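Local coordinates for uncharacterized protein (Nostoc punctiforme, PDB 2R3S), which is probably an S-adenosylmethionine-dependent O-methyltransferase with a dimerisation domain and a Rossmann-like catalytic domain, its substrate unknown, at residues A[137-142]-A[199-203]. Residues are numbered along the deposited sequence; the frame is centred on the assembly and turned at random. Where two conformers were deposited one is given.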
loop_
_atom_site.group_PDB
_atom_site.type_symbol
_atom_site.label_atom_id
_atom_site.label_comp_id
_atom_site.label_asym_id
_atom_site.label_seq_id
_atom_site.Cartn_x
_atom_site.Cartn_y
_atom_site.Cartn_z
ATOM N N TRP A 137 19.527 -3.659 -10.425
ATOM C CA TRP A 137 19.681 -5.064 -10.818
ATOM C C TRP A 137 20.748 -5.779 -10.020
ATOM O O TRP A 137 20.674 -7.001 -9.859
ATOM C CB TRP A 137 19.838 -5.203 -12.346
ATOM C CG TRP A 137 18.644 -4.583 -13.022
ATOM C CD1 TRP A 137 18.650 -3.530 -13.899
ATOM C CD2 TRP A 137 17.249 -4.919 -12.816
ATOM N NE1 TRP A 137 17.365 -3.193 -14.243
ATOM C CE2 TRP A 137 16.486 -4.015 -13.588
ATOM C CE3 TRP A 137 16.576 -5.896 -12.061
ATOM C CZ2 TRP A 137 15.089 -4.057 -13.627
ATOM C CZ3 TRP A 137 15.178 -5.931 -12.098
ATOM C CH2 TRP A 137 14.458 -5.018 -12.866
ATOM N N VAL A 138 21.680 -5.019 -9.431
ATOM C CA VAL A 138 22.574 -5.565 -8.412
ATOM C C VAL A 138 21.766 -5.855 -7.152
ATOM O O VAL A 138 21.915 -6.929 -6.572
ATOM C CB VAL A 138 23.782 -4.637 -8.141
ATOM C CG1 VAL A 138 24.751 -5.221 -7.056
ATOM C CG2 VAL A 138 24.515 -4.375 -9.442
ATOM N N GLN A 139 20.897 -4.925 -6.753
ATOM C CA GLN A 139 20.015 -5.168 -5.613
ATOM C C GLN A 139 19.092 -6.356 -5.865
ATOM O O GLN A 139 18.924 -7.190 -4.976
ATOM C CB GLN A 139 19.194 -3.928 -5.228
ATOM C CG GLN A 139 19.978 -2.875 -4.473
ATOM C CD GLN A 139 20.749 -3.457 -3.302
ATOM O OE1 GLN A 139 20.157 -3.999 -2.368
ATOM N NE2 GLN A 139 22.082 -3.384 -3.373
ATOM N N PHE A 140 18.518 -6.458 -7.070
ATOM C CA PHE A 140 17.693 -7.615 -7.378
ATOM C C PHE A 140 18.506 -8.889 -7.196
ATOM O O PHE A 140 18.066 -9.812 -6.516
ATOM C CB PHE A 140 17.132 -7.568 -8.792
ATOM C CG PHE A 140 16.167 -8.694 -9.088
ATOM C CD1 PHE A 140 16.629 -9.953 -9.424
ATOM C CD2 PHE A 140 14.811 -8.496 -8.997
ATOM C CE1 PHE A 140 15.756 -10.991 -9.673
ATOM C CE2 PHE A 140 13.916 -9.525 -9.242
ATOM C CZ PHE A 140 14.391 -10.774 -9.595
ATOM N N ALA A 141 19.684 -8.941 -7.824
ATOM C CA ALA A 141 20.515 -10.133 -7.794
ATOM C C ALA A 141 20.906 -10.567 -6.369
ATOM O O ALA A 141 20.978 -11.766 -6.068
ATOM C CB ALA A 141 21.775 -9.948 -8.665
ATOM N N LYS A 142 21.193 -9.603 -5.505
ATOM C CA LYS A 142 21.546 -9.912 -4.125
ATOM C C LYS A 142 20.323 -10.265 -3.284
ATOM O O LYS A 142 20.382 -11.169 -2.455
ATOM C CB LYS A 142 22.283 -8.733 -3.459
ATOM C CG LYS A 142 23.628 -8.351 -4.084
ATOM C CD LYS A 142 24.356 -7.312 -3.212
ATOM C CE LYS A 142 25.539 -6.639 -3.896
ATOM N NZ LYS A 142 26.482 -7.614 -4.500
ATOM N N SER A 199 28.472 -5.431 -13.308
ATOM C CA SER A 199 28.307 -5.394 -11.860
ATOM C C SER A 199 27.317 -6.442 -11.353
ATOM O O SER A 199 27.399 -6.872 -10.199
ATOM C CB SER A 199 27.858 -4.011 -11.426
ATOM O OG SER A 199 26.579 -3.682 -11.969
ATOM N N VAL A 200 26.401 -6.881 -12.219
ATOM C CA VAL A 200 25.435 -7.919 -11.841
ATOM C C VAL A 200 26.078 -9.289 -11.902
ATOM O O VAL A 200 25.892 -10.097 -11.001
ATOM C CB VAL A 200 24.165 -7.869 -12.721
ATOM C CG1 VAL A 200 23.214 -9.027 -12.362
ATOM C CG2 VAL A 200 23.481 -6.486 -12.595
ATOM N N LEU A 201 26.846 -9.542 -12.950
ATOM C CA LEU A 201 27.598 -10.794 -13.090
ATOM C C LEU A 201 28.590 -11.073 -11.963
ATOM O O LEU A 201 28.971 -12.224 -11.761
ATOM C CB LEU A 201 28.339 -10.829 -14.424
ATOM C CG LEU A 201 27.478 -10.909 -15.671
ATOM C CD1 LEU A 201 28.329 -10.578 -16.890
ATOM C CD2 LEU A 201 26.822 -12.285 -15.778
ATOM N N GLU A 202 29.014 -10.040 -11.241
ATOM C CA GLU A 202 29.822 -10.262 -10.049
ATOM C C GLU A 202 29.055 -11.113 -9.044
ATOM O O GLU A 202 29.631 -12.020 -8.441
ATOM C CB GLU A 202 30.271 -8.938 -9.444
ATOM C CG GLU A 202 31.316 -8.211 -10.297
ATOM C CD GLU A 202 32.531 -9.082 -10.609
ATOM O OE1 GLU A 202 33.035 -9.790 -9.700
ATOM O OE2 GLU A 202 32.972 -9.064 -11.773
ATOM N N VAL A 203 27.743 -10.863 -8.903
ATOM C CA VAL A 203 26.893 -11.688 -8.023
ATOM C C VAL A 203 26.779 -13.139 -8.540
ATOM O O VAL A 203 26.963 -14.109 -7.778
ATOM C CB VAL A 203 25.467 -11.086 -7.858
ATOM C CG1 VAL A 203 24.637 -11.935 -6.853
ATOM C CG2 VAL A 203 25.553 -9.613 -7.445
#
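Val203 points its side chain at Ala141, and the two helices meet here through small apolar groups. Its CB lies 3.9 Å from Ala141 CB. From there the side chain forks. CG1, anti to the backbone N (chi1 -176°), runs on past the methyl of Ala141 to the backbone, 3.7 Å from Ala141 O. CG2 takes the other branch, toward Lys142. Val203 CG2 lies 3.7 Å from Lys142 NZ, a van der Waals contact only. The lysine chain is extended as far as CE and bends at its last torsion (chi4 -51°), which brings NZ up to this methyl, the two side chains crossing at a slant.

One turn back, Val200 reaches the same helix with its two methyls alone. Its CG1 reaches Ala141 CB at 4.1 Å, while CG2 rests against the start of the other helix, 3.9 Å from Trp137 CB. The indole turns from the contact, and its NE1 is hydrogen-bonded to Thr129 O. Val138 CG2 comes within 3.3 Å of Ser199 OG, a close approach of methyl to hydroxyl. No hydrogen bond joins the two segments.

The segment axes run nearly parallel, 8° apart, with a closest approach of 8.9 Å. Val138 and Ala141 face Val200 and Val203 in turn, one helical turn apart. Phe140, on another side of its helix, packs edge-to-face on Phe100 and touches His176. Leu201 points away from the contact onto strand 217-221, an outer strand of the seven-stranded Rossmann-like sheet. Helix 198-211 links strands 191-196 and 217-221 in a beta-alpha-beta crossover, and helix 136-143 packs on another of its faces.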